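Local coordinates for thioesterase domain protein YiiD (Shewanella oneidensis, PDB 1T82) that probably hydrolyses acyl thioesters, as a putative thioesterase that forms an alpha-beta dimer with a fold resembling a hotdog, at the interface of chains A and B. Residues are numbered along the deposited sequence; one frame, centred on the assembly and turned at random. Chains: chain A/B, hypothetical acetyltransferase.

Contact 1: the interface of chains A and B. Residues chain A 66, 94-95; chain B 62-63, 66, 97, 99.
A:Tyr66 and B:Tyr66, from helix 62-84 of each chain, lay their rings face to face at the heart of the hotdog dimer, while strands 89-99 pair beside them. The stack is the tight part. Ring centroids lie 3.6 Å apart and the planes differ by 7°, yet the two side chains cross obliquely, with CG of A:Tyr66 3.3 Å from CD2 of B:Tyr66, and CB of each tyrosine lies against CD2 and CE2 of the other ring. In both chains CG lies anti to the backbone N (chi1 178° in A:Tyr66), which carries the ring off its own helix and flat against its mate. Beyond the stack, the phenol OH of A:Tyr66 meets the phenol OH of B:Tyr99 in a hydrogen bond of 2.8 Å, reaching the B:Tyr99 ring at its edge and in its plane. B:Tyr99 OH also donates to the backbone O of B:Ala62, at 2.8 Å and from above the carbonyl plane rather than along a lone pair. The two bonds probably hold the B:Tyr99 hydroxyl in place, and through it tie the first turn of helix 62-84 of B to the A:Tyr66 phenol. Methyl CG2 of B:Ile97 closes over the same phenol, 3.3 Å from A:Tyr66 OH. Next to it the strands join in an antiparallel bridge: A:Ala95 N gives a bond to B:Ile97 O, and B:Ile97 N returns one to A:Ala95 O, each 2.9 Å long. This makes the sheet continuous across the dimer. The contact is looser at A:Asp94, of which 4 Å² is hidden against 64 Å² for A:Tyr66. Its backbone CA and its CB brush B:Ile97 O, but the carboxylate turns away from B:Ile97 O: CB lies 3.3 Å from B:Ile97 O, whereas OD2 is 4.9 Å from it.

Contact 2: the interface of chains A and B. Residues chain A 28, 32, 52-53, 61, 64; chain B 28, 32, 67.
B:Val28, on the short helix 27-31, pushes its forked side chain into chain A. Its CG1 turns to the selenomethionine methyl of A:Met32 and, at longer range, to A:Phe61 CE2. CG2 turns towards the polar corner of chain A, 3.5 Å from the hydroxyl OG of A:Ser64 and near A:Pro52 O. Having CG1 anti to the backbone N (chi1 161°) puts CG1 towards A:Phe61 and CG2 towards A:Ser64, with A:Met32 CE against both. A:Met32 meets the valine at about a right angle: its chain runs extended beyond CG, and CE touches both methyls, CG1 at 3.7 Å. The two-fold mate repeats this, B:Met32 crossing A:Val28 squarely with CE 3.6 Å from CG1. The selenomethionine methyls themselves meet between the two valines, CE of A:Met32 lying 3.9 Å from CE of B:Met32. Alongside, A:Phe61 reaches past B:Val28 at a slant and rests on B:Thr67. Its ring carbons CE2 and CZ lean on methyl CG2 of B:Thr67, from helix 62-84, with CE2 at 3.5 Å.

Behind this apolar layer, A:Asn53 sets the first shell in place. Its ND2 donates in its own amide plane to a lone pair of A:Met32 O (164° at H), while its OD1 accepts a bond from A:Ser64 OG, tilted from the carbonyl plane. The amide is thus gripped at both ends and cannot readily turn. With a leucine in its place, A:Met32 O and A:Ser64 OG would probably lose their amide partners, leaving the serine hydroxyl freer to turn beside B:Val28. The chains are also joined through water: one molecule links the backbone of B:Val28 at the start of its helix to the 3-10 turn 51-53 of chain A, 2.9 Å from B:Val28 N and 2.8 Å from A:Pro52 O.

Contact 1: the interface of chains A and B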
ATOM      1  N   TYR A  66       0.758  -4.435   1.658  1.00  5.01           N
ATOM      2  CA  TYR A  66       1.737  -3.352   1.634  1.00  4.60           C
ATOM      3  C   TYR A  66       1.716  -2.550   2.924  1.00  5.23           C
ATOM      4  O   TYR A  66       2.761  -2.257   3.504  1.00  5.01           O
ATOM      5  CB  TYR A  66       1.457  -2.380   0.490  1.00  4.58           C
ATOM      6  CG  TYR A  66       2.425  -1.210   0.449  1.00  4.34           C
ATOM      7  CD1 TYR A  66       3.635  -1.312  -0.229  1.00  5.39           C
ATOM      8  CD2 TYR A  66       2.131  -0.005   1.099  1.00  5.28           C
ATOM      9  CE1 TYR A  66       4.533  -0.247  -0.269  1.00  6.51           C
ATOM     10  CE2 TYR A  66       3.029   1.070   1.068  1.00  5.77           C
ATOM     11  CZ  TYR A  66       4.230   0.935   0.375  1.00  6.56           C
ATOM     12  OH  TYR A  66       5.118   1.987   0.319  1.00  7.02           O
ATOM     13  N   ASP A  94      10.805   5.545  -0.066  1.00  8.33           N
ATOM     14  CA  ASP A  94      10.452   4.741  -1.220  1.00 10.77           C
ATOM     15  C   ASP A  94      10.418   3.286  -0.811  1.00 10.03           C
ATOM     16  O   ASP A  94      10.980   2.899   0.218  1.00  9.77           O
ATOM     17  CB  ASP A  94      11.458   4.930  -2.356  1.00 14.51           C
ATOM     18  CG  ASP A  94      12.822   4.382  -2.020  1.00 18.90           C
ATOM     19  OD1 ASP A  94      13.587   5.072  -1.311  1.00 22.97           O
ATOM     20  OD2 ASP A  94      13.130   3.251  -2.462  1.00 22.30           O
ATOM     21  N   ALA A  95       9.758   2.475  -1.622  1.00  7.69           N
ATOM     22  CA  ALA A  95       9.651   1.066  -1.315  1.00  6.24           C
ATOM     23  C   ALA A  95       9.418   0.243  -2.563  1.00  7.08           C
ATOM     24  O   ALA A  95       8.865   0.721  -3.553  1.00  6.79           O
ATOM     25  CB  ALA A  95       8.511   0.840  -0.325  1.00  6.63           C
TER
ATOM     26  N   ALA B  62       1.203   6.930   4.196  1.00  6.01           N
ATOM     27  CA  ALA B  62       1.939   6.232   3.145  1.00  6.60           C
ATOM     28  C   ALA B  62       1.212   4.993   2.625  1.00  5.86           C
ATOM     29  O   ALA B  62       1.250   4.695   1.431  1.00  4.93           O
ATOM     30  CB  ALA B  62       3.331   5.848   3.652  1.00  5.91           C
ATOM     31  N   GLY B  63       0.550   4.275   3.523  1.00  4.58           N
ATOM     32  CA  GLY B  63      -0.174   3.082   3.120  1.00  5.16           C
ATOM     33  C   GLY B  63      -1.393   3.411   2.281  1.00  4.87           C
ATOM     34  O   GLY B  63      -1.733   2.681   1.356  1.00  5.31           O
ATOM     35  N   TYR B  66      -0.226   4.454  -1.256  1.00  4.18           N
ATOM     36  CA  TYR B  66       0.067   3.261  -2.044  1.00  4.57           C
ATOM     37  C   TYR B  66      -1.203   2.537  -2.467  1.00  4.66           C
ATOM     38  O   TYR B  66      -1.368   2.155  -3.631  1.00  3.81           O
ATOM     39  CB  TYR B  66       0.926   2.279  -1.249  1.00  4.76           C
ATOM     40  CG  TYR B  66       1.180   0.975  -1.979  1.00  5.23           C
ATOM     41  CD1 TYR B  66       2.284   0.826  -2.823  1.00  6.36           C
ATOM     42  CD2 TYR B  66       0.305  -0.109  -1.836  1.00  5.41           C
ATOM     43  CE1 TYR B  66       2.513  -0.373  -3.496  1.00  6.50           C
ATOM     44  CE2 TYR B  66       0.529  -1.307  -2.514  1.00  6.11           C
ATOM     45  CZ  TYR B  66       1.632  -1.429  -3.336  1.00  6.73           C
ATOM     46  OH  TYR B  66       1.874  -2.617  -3.985  1.00  7.81           O
ATOM     47  N   ILE B  97       7.294   2.335  -5.385  1.00  8.13           N
ATOM     48  CA  ILE B  97       6.660   3.620  -5.100  1.00  6.51           C
ATOM     49  C   ILE B  97       7.660   4.582  -4.476  1.00  8.11           C
ATOM     50  O   ILE B  97       8.484   4.189  -3.650  1.00  7.52           O
ATOM     51  CB  ILE B  97       5.434   3.449  -4.154  1.00  5.14           C
ATOM     52  CG1 ILE B  97       4.754   4.802  -3.917  1.00  7.26           C
ATOM     53  CG2 ILE B  97       5.875   2.836  -2.830  1.00  6.59           C
ATOM     54  CD1 ILE B  97       3.383   4.705  -3.250  1.00  7.01           C
ATOM     55  N   TYR B  99       7.860   8.408  -2.599  1.00  8.05           N
ATOM     56  CA  TYR B  99       7.092   9.479  -1.986  1.00  7.53           C
ATOM     57  C   TYR B  99       7.916  10.757  -2.109  1.00  8.82           C
ATOM     58  O   TYR B  99       8.992  10.871  -1.522  1.00 10.73           O
ATOM     59  CB  TYR B  99       6.812   9.155  -0.518  1.00  7.11           C
ATOM     60  CG  TYR B  99       6.019   7.880  -0.313  1.00  7.26           C
ATOM     61  CD1 TYR B  99       6.655   6.642  -0.220  1.00  7.32           C
ATOM     62  CD2 TYR B  99       4.632   7.919  -0.189  1.00  7.60           C
ATOM     63  CE1 TYR B  99       5.923   5.470   0.001  1.00  6.86           C
ATOM     64  CE2 TYR B  99       3.895   6.762   0.023  1.00  7.27           C
ATOM     65  CZ  TYR B  99       4.540   5.546   0.121  1.00  6.57           C
ATOM     66  OH  TYR B  99       3.808   4.410   0.348  1.00  7.46           O
TER

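Contact 2: the interface of chains A and B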
ATOM      1  N   VAL A  28      -6.526   4.089   9.303  1.00  4.44           N
ATOM      2  CA  VAL A  28      -6.465   2.906   8.452  1.00  5.43           C
ATOM      3  C   VAL A  28      -5.842   1.716   9.178  1.00  4.91           C
ATOM      4  O   VAL A  28      -6.279   0.578   8.989  1.00  5.92           O
ATOM      5  CB  VAL A  28      -5.666   3.194   7.149  1.00  7.41           C
ATOM      6  CG1 VAL A  28      -5.253   1.885   6.478  1.00 11.25           C
ATOM      7  CG2 VAL A  28      -6.520   4.003   6.198  1.00 10.01           C
HETATM    8  N   MSE A  32      -7.699  -1.908   9.630  1.00  5.32           N
HETATM    9  CA  MSE A  32      -7.046  -3.142   9.183  1.00  5.27           C
HETATM   10  C   MSE A  32      -6.671  -4.036  10.367  1.00  6.01           C
HETATM   11  O   MSE A  32      -6.233  -5.173  10.185  1.00  6.61           O
HETATM   12  CB  MSE A  32      -5.784  -2.824   8.374  1.00  6.65           C
HETATM   13  CG  MSE A  32      -6.024  -2.091   7.067  1.00  6.12           C
HETATM   14 SE   MSE A  32      -4.340  -1.794   6.163  1.00 15.21          SE
HETATM   15  CE  MSE A  32      -4.991  -1.282   4.412  1.00  6.87           C
ATOM     16  N   PRO A  52     -11.040  -7.875   7.614  1.00  9.13           N
ATOM     17  CA  PRO A  52     -11.183  -6.526   7.052  1.00  9.70           C
ATOM     18  C   PRO A  52     -10.253  -6.263   5.872  1.00  9.34           C
ATOM     19  O   PRO A  52     -10.433  -5.301   5.120  1.00  8.92           O
ATOM     20  CB  PRO A  52     -10.853  -5.628   8.235  1.00 10.07           C
ATOM     21  CG  PRO A  52      -9.803  -6.421   8.958  1.00 10.99           C
ATOM     22  CD  PRO A  52     -10.388  -7.824   8.937  1.00  9.38           C
ATOM     23  N   ASN A  53      -9.271  -7.141   5.713  1.00  7.93           N
ATOM     24  CA  ASN A  53      -8.266  -7.000   4.676  1.00  7.06           C
ATOM     25  C   ASN A  53      -8.437  -7.873   3.442  1.00  8.37           C
ATOM     26  O   ASN A  53      -7.506  -8.046   2.654  1.00  7.44           O
ATOM     27  CB  ASN A  53      -6.898  -7.253   5.307  1.00  6.83           C
ATOM     28  CG  ASN A  53      -6.587  -6.261   6.403  1.00  6.74           C
ATOM     29  OD1 ASN A  53      -6.553  -5.064   6.159  1.00  5.97           O
ATOM     30  ND2 ASN A  53      -6.382  -6.754   7.622  1.00  6.49           N
ATOM     31  N   PHE A  61      -5.823  -8.480   0.589  1.00  6.62           N
ATOM     32  CA  PHE A  61      -5.759  -7.386  -0.358  1.00  5.81           C
ATOM     33  C   PHE A  61      -4.340  -6.823  -0.471  1.00  6.20           C
ATOM     34  O   PHE A  61      -3.661  -6.630   0.535  1.00  5.37           O
ATOM     35  CB  PHE A  61      -6.743  -6.305   0.095  1.00  4.73           C
ATOM     36  CG  PHE A  61      -6.647  -5.033  -0.677  1.00  5.87           C
ATOM     37  CD1 PHE A  61      -6.624  -5.047  -2.069  1.00  6.41           C
ATOM     38  CD2 PHE A  61      -6.578  -3.815  -0.012  1.00  5.53           C
ATOM     39  CE1 PHE A  61      -6.531  -3.861  -2.784  1.00  5.67           C
ATOM     40  CE2 PHE A  61      -6.486  -2.622  -0.722  1.00  6.22           C
ATOM     41  CZ  PHE A  61      -6.461  -2.645  -2.109  1.00  5.14           C
ATOM     42  N   SER A  64      -3.490  -3.975   1.777  1.00  4.56           N
ATOM     43  CA  SER A  64      -3.334  -4.312   3.185  1.00  4.72           C
ATOM     44  C   SER A  64      -1.964  -4.941   3.382  1.00  4.73           C
ATOM     45  O   SER A  64      -1.274  -4.634   4.351  1.00  6.22           O
ATOM     46  CB  SER A  64      -4.433  -5.281   3.629  1.00  6.20           C
ATOM     47  OG  SER A  64      -5.699  -4.637   3.586  1.00  4.89           O
TER
ATOM     48  N   VAL B  28     -11.362  -2.429   2.718  1.00  7.20           N
ATOM     49  CA  VAL B  28     -10.417  -1.333   2.926  1.00  7.34           C
ATOM     50  C   VAL B  28     -10.695  -0.176   1.966  1.00  6.00           C
ATOM     51  O   VAL B  28     -10.564   0.998   2.340  1.00  5.47           O
ATOM     52  CB  VAL B  28      -8.951  -1.804   2.719  1.00  6.69           C
ATOM     53  CG1 VAL B  28      -8.036  -0.595   2.477  1.00  7.01           C
ATOM     54  CG2 VAL B  28      -8.471  -2.558   3.950  1.00  8.65           C
HETATM   55  N   MSE B  32     -11.500   3.646   3.077  1.00  7.75           N
HETATM   56  CA  MSE B  32     -10.683   4.740   2.556  1.00  8.75           C
HETATM   57  C   MSE B  32     -11.474   5.692   1.660  1.00  7.09           C
HETATM   58  O   MSE B  32     -10.968   6.747   1.262  1.00  5.80           O
HETATM   59  CB  MSE B  32      -9.491   4.179   1.772  1.00  8.43           C
HETATM   60  CG  MSE B  32      -8.445   3.479   2.615  1.00  7.61           C
HETATM   61 SE   MSE B  32      -6.927   2.951   1.556  1.00 16.41          SE
HETATM   62  CE  MSE B  32      -5.783   2.262   2.948  1.00 12.33           C
ATOM     63  N   THR B  67      -2.111   2.341  -1.518  1.00  4.72           N
ATOM     64  CA  THR B  67      -3.338   1.629  -1.822  1.00  5.11           C
ATOM     65  C   THR B  67      -4.173   2.292  -2.904  1.00  4.10           C
ATOM     66  O   THR B  67      -4.655   1.617  -3.810  1.00  4.77           O
ATOM     67  CB  THR B  67      -4.195   1.432  -0.563  1.00  4.15           C
ATOM     68  OG1 THR B  67      -3.470   0.625   0.376  1.00  5.35           O
ATOM     69  CG2 THR B  67      -5.505   0.736  -0.918  1.00  6.27           C
TER
HETATM   70  O   HOH W   1     -10.081  -5.038   2.382  1.00  5.28           O

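The centres of the C-alpha atoms of contact 1 and contact 2 lie about 14 Å apart, and both contacts draw on helix 62-84 of each chain. B:Tyr66 serves contact 1 and B:Thr67 contact 2; A:Tyr66 serves contact 1 and A:Ser64 contact 2. The helix 62-84 pair thus takes part in both, beside strands 89-99 in contact 1 and helices 27-31 in contact 2, which probably helps to set how the two chains are placed against each other. Each contact recurs with the chains exchanged, so together they join sheet and helices of both copies into one hotdog dimer.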